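PDB 2CYB: tyrosyl-tRNA synthetase from Archaeoglobus fulgidus, which catalyses the attachment of tyrosine to tRNA(Tyr), activating the amino acid with ATP and then transferring it to the acceptor end of the tRNA. Local coordinates for residues Q54-L59 / I66-A71. Residues are numbered along the deposited sequence; the frame is centred on the assembly and turned at random.
Sequences QKLMDL and IIVLLA. With TYR (tyrosine), chain C.
In the Rossmann fold of this synthetase, strand 34-39, helix 47-61 and strand 65-70 form a beta-alpha-beta unit, and Leu56 and Ile66 meet where the helix packs on the second strand. The axes of helix 54-59 and strand 66-70 run nearly antiparallel (158°) and approach to 9.5 Å. Leu56 reaches from the helix toward the strand with both methyls in use: CD2 lies 3.9 Å from Ile66 CG2, while CD1 touches Val68 CG2 at 4.0 Å. Ile66 CG1 stands anti to the carbonyl carbon (chi1 -57°), and the second torsion, -60°, turns CD1 to the helix backbone, 3.7 Å from Leu56 O, where it also packs against Leu59 CB at 3.9 Å. Cutting Ile66 back to an alanine is likely to leave Leu56 CD2 and Leu59 CB without their strand partners and open a gap between helix and strand. On the strand's other face, at its C-terminal end, Leu69 CD2 comes within 3.4 Å of the phenolic OH of the bound tyrosine. Around this buried contact, Leu56 also rests on Val37 of strand 34-39 and Leu59 on Val175 of strand 173-177, while strand 108-111 flanks strand 65-70 on the side away from strand 34-39.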
# COMPACT_ATOMS: atom_id res chain seq x y z
N GLN A 54 -7.78 -24.19 18.71
CA GLN A 54 -8.66 -24.72 19.74
C GLN A 54 -9.89 -23.84 19.90
O GLN A 54 -11.00 -24.33 20.11
CB GLN A 54 -7.92 -24.84 21.08
CG GLN A 54 -8.79 -25.30 22.26
CD GLN A 54 -9.35 -26.70 22.09
OE1 GLN A 54 -10.55 -26.93 22.23
NE2 GLN A 54 -8.47 -27.65 21.79
N LYS A 55 -9.71 -22.52 19.79
CA LYS A 55 -10.83 -21.61 19.92
C LYS A 55 -11.80 -21.81 18.76
O LYS A 55 -13.02 -21.73 18.94
CB LYS A 55 -10.35 -20.16 19.99
CG LYS A 55 -11.46 -19.14 20.17
CD LYS A 55 -12.47 -19.55 21.25
CE LYS A 55 -11.82 -19.72 22.62
NZ LYS A 55 -12.79 -20.26 23.63
N LEU A 56 -11.27 -22.09 17.57
CA LEU A 56 -12.14 -22.33 16.42
C LEU A 56 -12.96 -23.60 16.64
O LEU A 56 -14.12 -23.67 16.26
CB LEU A 56 -11.33 -22.45 15.12
CG LEU A 56 -10.82 -21.13 14.52
CD1 LEU A 56 -10.06 -21.41 13.23
CD2 LEU A 56 -11.98 -20.18 14.24
N MET A 57 -12.35 -24.61 17.27
CA MET A 57 -13.06 -25.86 17.55
C MET A 57 -14.13 -25.61 18.60
O MET A 57 -15.20 -26.22 18.56
CB MET A 57 -12.09 -26.95 18.02
CG MET A 57 -11.18 -27.46 16.90
SD MET A 57 -10.15 -28.87 17.38
CE MET A 57 -11.22 -30.22 16.91
N ASP A 58 -13.85 -24.72 19.55
CA ASP A 58 -14.84 -24.38 20.57
C ASP A 58 -16.03 -23.75 19.84
O ASP A 58 -17.18 -24.13 20.06
CB ASP A 58 -14.29 -23.35 21.56
CG ASP A 58 -13.18 -23.89 22.45
OD1 ASP A 58 -12.57 -23.08 23.19
OD2 ASP A 58 -12.93 -25.11 22.43
N LEU A 59 -15.74 -22.78 18.98
CA LEU A 59 -16.78 -22.07 18.23
C LEU A 59 -17.62 -22.98 17.34
O LEU A 59 -18.84 -22.82 17.26
CB LEU A 59 -16.14 -20.96 17.38
CG LEU A 59 -15.76 -19.70 18.16
CD1 LEU A 59 -14.68 -18.91 17.43
CD2 LEU A 59 -17.00 -18.85 18.37
N ILE A 66 -17.20 -22.13 10.44
CA ILE A 66 -15.79 -21.79 10.58
C ILE A 66 -15.01 -21.64 9.28
O ILE A 66 -15.07 -22.49 8.39
CB ILE A 66 -15.04 -22.85 11.43
CG1 ILE A 66 -15.69 -22.97 12.81
CG2 ILE A 66 -13.57 -22.47 11.57
CD1 ILE A 66 -15.70 -21.69 13.61
N ILE A 67 -14.27 -20.54 9.18
CA ILE A 67 -13.44 -20.30 8.02
C ILE A 67 -12.00 -20.18 8.48
O ILE A 67 -11.71 -19.50 9.47
CB ILE A 67 -13.82 -18.99 7.29
CG1 ILE A 67 -15.23 -19.09 6.73
CG2 ILE A 67 -12.81 -18.72 6.17
CD1 ILE A 67 -15.65 -17.86 5.96
N VAL A 68 -11.09 -20.86 7.79
CA VAL A 68 -9.68 -20.76 8.11
C VAL A 68 -9.03 -20.11 6.91
O VAL A 68 -9.05 -20.67 5.81
CB VAL A 68 -9.02 -22.13 8.33
CG1 VAL A 68 -7.51 -21.97 8.51
CG2 VAL A 68 -9.62 -22.81 9.55
N LEU A 69 -8.48 -18.92 7.10
CA LEU A 69 -7.83 -18.21 6.01
C LEU A 69 -6.33 -18.47 5.98
O LEU A 69 -5.61 -18.13 6.92
CB LEU A 69 -8.08 -16.70 6.11
CG LEU A 69 -7.29 -15.83 5.12
CD1 LEU A 69 -7.74 -16.13 3.69
CD2 LEU A 69 -7.52 -14.37 5.45
N LEU A 70 -5.88 -19.10 4.90
CA LEU A 70 -4.46 -19.34 4.70
C LEU A 70 -4.09 -18.06 3.96
O LEU A 70 -4.27 -17.95 2.75
CB LEU A 70 -4.26 -20.58 3.84
CG LEU A 70 -4.78 -21.88 4.49
CD1 LEU A 70 -4.94 -22.97 3.45
CD2 LEU A 70 -3.82 -22.32 5.57
N ALA A 71 -3.60 -17.07 4.70
CA ALA A 71 -3.27 -15.77 4.14
C ALA A 71 -1.93 -15.72 3.42
O ALA A 71 -0.98 -15.14 3.92
CB ALA A 71 -3.30 -14.71 5.27
N TYR C . -2.18 -10.94 11.14
CA TYR C . -2.31 -12.38 11.48
C TYR C . -1.10 -12.88 12.26
O TYR C . -1.08 -14.07 12.61
CB TYR C . -2.50 -13.19 10.19
CG TYR C . -3.76 -12.80 9.47
CD1 TYR C . -3.74 -12.36 8.14
CD2 TYR C . -5.00 -12.86 10.12
CE1 TYR C . -4.92 -11.99 7.48
CE2 TYR C . -6.17 -12.51 9.48
CZ TYR C . -6.13 -12.08 8.16
OH TYR C . -7.31 -11.75 7.53
OXT TYR C . -0.19 -12.07 12.53